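Local coordinates for rhusiopathiae surface protein B (PDB 3V10) that probably binds collagen as a surface adhesin of Erysipelothrix rhusiopathiae, the chain here being its collagen-binding region, at residues V217-N222 with K235-I240. Numbering follows the deposited sequence.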
loop_
_atom_site.group_PDB
_atom_site.type_symbol
_atom_site.label_atom_id
_atom_site.label_comp_id
_atom_site.label_asym_id
_atom_site.label_seq_id
_atom_site.Cartn_x
_atom_site.Cartn_y
_atom_site.Cartn_z
ATOM N N VAL A 217 -10.522 -9.320 16.466
ATOM C CA VAL A 217 -9.407 -9.508 17.392
ATOM C C VAL A 217 -8.926 -10.950 17.455
ATOM O O VAL A 217 -9.731 -11.865 17.553
ATOM C CB VAL A 217 -9.803 -9.103 18.835
ATOM C CG1 VAL A 217 -8.589 -9.144 19.740
ATOM C CG2 VAL A 217 -10.439 -7.723 18.843
ATOM N N ASP A 218 -7.615 -11.148 17.381
ATOM C CA ASP A 218 -7.054 -12.483 17.512
ATOM C C ASP A 218 -6.622 -12.565 18.968
ATOM O O ASP A 218 -5.975 -11.649 19.481
ATOM C CB ASP A 218 -5.848 -12.677 16.596
ATOM C CG ASP A 218 -6.232 -12.707 15.136
ATOM O OD1 ASP A 218 -7.115 -13.511 14.777
ATOM O OD2 ASP A 218 -5.651 -11.932 14.347
ATOM N N VAL A 219 -7.007 -13.645 19.641
ATOM C CA VAL A 219 -6.665 -13.834 21.044
ATOM C C VAL A 219 -5.901 -15.138 21.190
ATOM O O VAL A 219 -6.457 -16.216 20.978
ATOM C CB VAL A 219 -7.933 -13.894 21.915
ATOM C CG1 VAL A 219 -7.560 -14.011 23.391
ATOM C CG2 VAL A 219 -8.775 -12.660 21.673
ATOM N N GLU A 220 -4.624 -15.036 21.547
ATOM C CA GLU A 220 -3.790 -16.219 21.704
ATOM C C GLU A 220 -3.240 -16.359 23.120
ATOM O O GLU A 220 -2.658 -15.429 23.668
ATOM C CB GLU A 220 -2.628 -16.180 20.711
ATOM C CG GLU A 220 -1.739 -17.411 20.774
ATOM C CD GLU A 220 -0.571 -17.332 19.822
ATOM O OE1 GLU A 220 0.284 -16.435 20.000
ATOM O OE2 GLU A 220 -0.509 -18.169 18.896
ATOM N N ALA A 221 -3.436 -17.531 23.710
ATOM C CA ALA A 221 -2.945 -17.798 25.054
ATOM C C ALA A 221 -2.866 -19.303 25.263
ATOM O O ALA A 221 -3.663 -20.057 24.701
ATOM C CB ALA A 221 -3.867 -17.166 26.085
ATOM N N ASN A 222 -1.903 -19.724 26.076
ATOM C CA ASN A 222 -1.676 -21.133 26.369
ATOM C C ASN A 222 -1.898 -22.093 25.204
ATOM O O ASN A 222 -2.719 -23.009 25.290
ATOM C CB ASN A 222 -2.503 -21.576 27.585
ATOM C CG ASN A 222 -3.803 -20.818 27.717
ATOM O OD1 ASN A 222 -4.716 -20.972 26.907
ATOM N ND2 ASN A 222 -3.891 -19.982 28.743
ATOM N N LYS A 235 -17.358 -8.457 25.306
ATOM C CA LYS A 235 -18.103 -9.249 26.281
ATOM C C LYS A 235 -17.234 -10.163 27.136
ATOM O O LYS A 235 -17.657 -10.592 28.213
ATOM C CB LYS A 235 -19.161 -10.104 25.576
ATOM C CG LYS A 235 -20.186 -9.320 24.769
ATOM C CD LYS A 235 -21.310 -10.229 24.265
ATOM C CE LYS A 235 -20.795 -11.337 23.350
ATOM N NZ LYS A 235 -20.207 -10.797 22.095
ATOM N N GLU A 236 -16.020 -10.455 26.677
ATOM C CA GLU A 236 -15.147 -11.367 27.410
ATOM C C GLU A 236 -13.779 -10.865 27.861
ATOM O O GLU A 236 -13.345 -11.174 28.973
ATOM C CB GLU A 236 -14.914 -12.636 26.584
ATOM C CG GLU A 236 -16.153 -13.443 26.251
ATOM C CD GLU A 236 -15.818 -14.680 25.436
ATOM O OE1 GLU A 236 -15.278 -14.535 24.316
ATOM O OE2 GLU A 236 -16.091 -15.800 25.918
ATOM N N TYR A 237 -13.095 -10.099 27.016
ATOM C CA TYR A 237 -11.742 -9.660 27.351
ATOM C C TYR A 237 -11.477 -8.200 27.683
ATOM O O TYR A 237 -10.480 -7.885 28.326
ATOM C CB TYR A 237 -10.788 -10.091 26.239
ATOM C CG TYR A 237 -10.850 -11.567 25.939
ATOM C CD1 TYR A 237 -11.842 -12.094 25.107
ATOM C CD2 TYR A 237 -9.940 -12.449 26.517
ATOM C CE1 TYR A 237 -11.922 -13.466 24.864
ATOM C CE2 TYR A 237 -10.013 -13.821 26.280
ATOM C CZ TYR A 237 -11.003 -14.321 25.457
ATOM O OH TYR A 237 -11.074 -15.674 25.235
ATOM N N GLY A 238 -12.343 -7.301 27.245
ATOM C CA GLY A 238 -12.103 -5.905 27.540
ATOM C C GLY A 238 -13.092 -4.986 26.868
ATOM O O GLY A 238 -14.248 -5.350 26.676
ATOM N N THR A 239 -12.630 -3.794 26.505
ATOM C CA THR A 239 -13.495 -2.818 25.866
ATOM C C THR A 239 -12.793 -2.111 24.716
ATOM O O THR A 239 -11.662 -1.641 24.852
ATOM C CB THR A 239 -13.964 -1.734 26.867
ATOM O OG1 THR A 239 -14.545 -2.354 28.023
ATOM C CG2 THR A 239 -15.005 -0.819 26.217
ATOM N N ILE A 240 -13.471 -2.055 23.580
ATOM C CA ILE A 240 -12.949 -1.357 22.416
ATOM C C ILE A 240 -14.002 -0.319 22.064
ATOM O O ILE A 240 -15.173 -0.651 21.869
ATOM C CB ILE A 240 -12.743 -2.302 21.224
ATOM C CG1 ILE A 240 -11.547 -3.218 21.491
ATOM C CG2 ILE A 240 -12.520 -1.496 19.951
ATOM C CD1 ILE A 240 -11.307 -4.246 20.400
#
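Val219 lays one methyl over a face of the Tyr237 ring, and this CH-pi contact carries much of the meeting between 217-222 and 235-240. CG1 of Val219 stands 4.2 Å from the centroid of the Tyr237 ring, 27° off its normal, and is displaced toward the hydroxyl half: its closest ring atom is CE2 of Tyr237 at 3.8 Å, with CZ next. That branch lies anti to the backbone N of Val219 (chi1 -177°), whereas in Val217 it is the other methyl, CG2, anti to the carbonyl carbon, that meets CD1 of Ile240 at 3.9 Å. Here the two aliphatic chains meet end to end, Ile240 extended through its outer torsion (chi2 177°), and Phe233 of helix 230-236 touches both. Val217 and Ile240 exemplify how the two sheets of a beta sandwich join face to face: strand 208-221 belongs to the five-stranded antiparallel sheet, strand 239-243 to the one across from it, and the chain passes from one to the other through strand 224-229 and helix 230-236. Tyr237 sits in the turn between that helix and strand 239-243. In this immunoglobulin-like collagen-binding domain no hydrogen bond ties the segments to each other, and the backbones stay well apart, 9.1 Å between the CA atoms of Val219 and Tyr237. Val217, Val219 and Ile240 are all buried. Toward Tyr237, which is partly exposed, the contact opens to the surface; the phenol OH hydrogen-bonds Lys226 of the neighbouring strand, while Ile228 also touches the tyrosine side chain. Beyond the ring, Glu236 at the helix end is exposed to solvent and its side chain rests against Lys226.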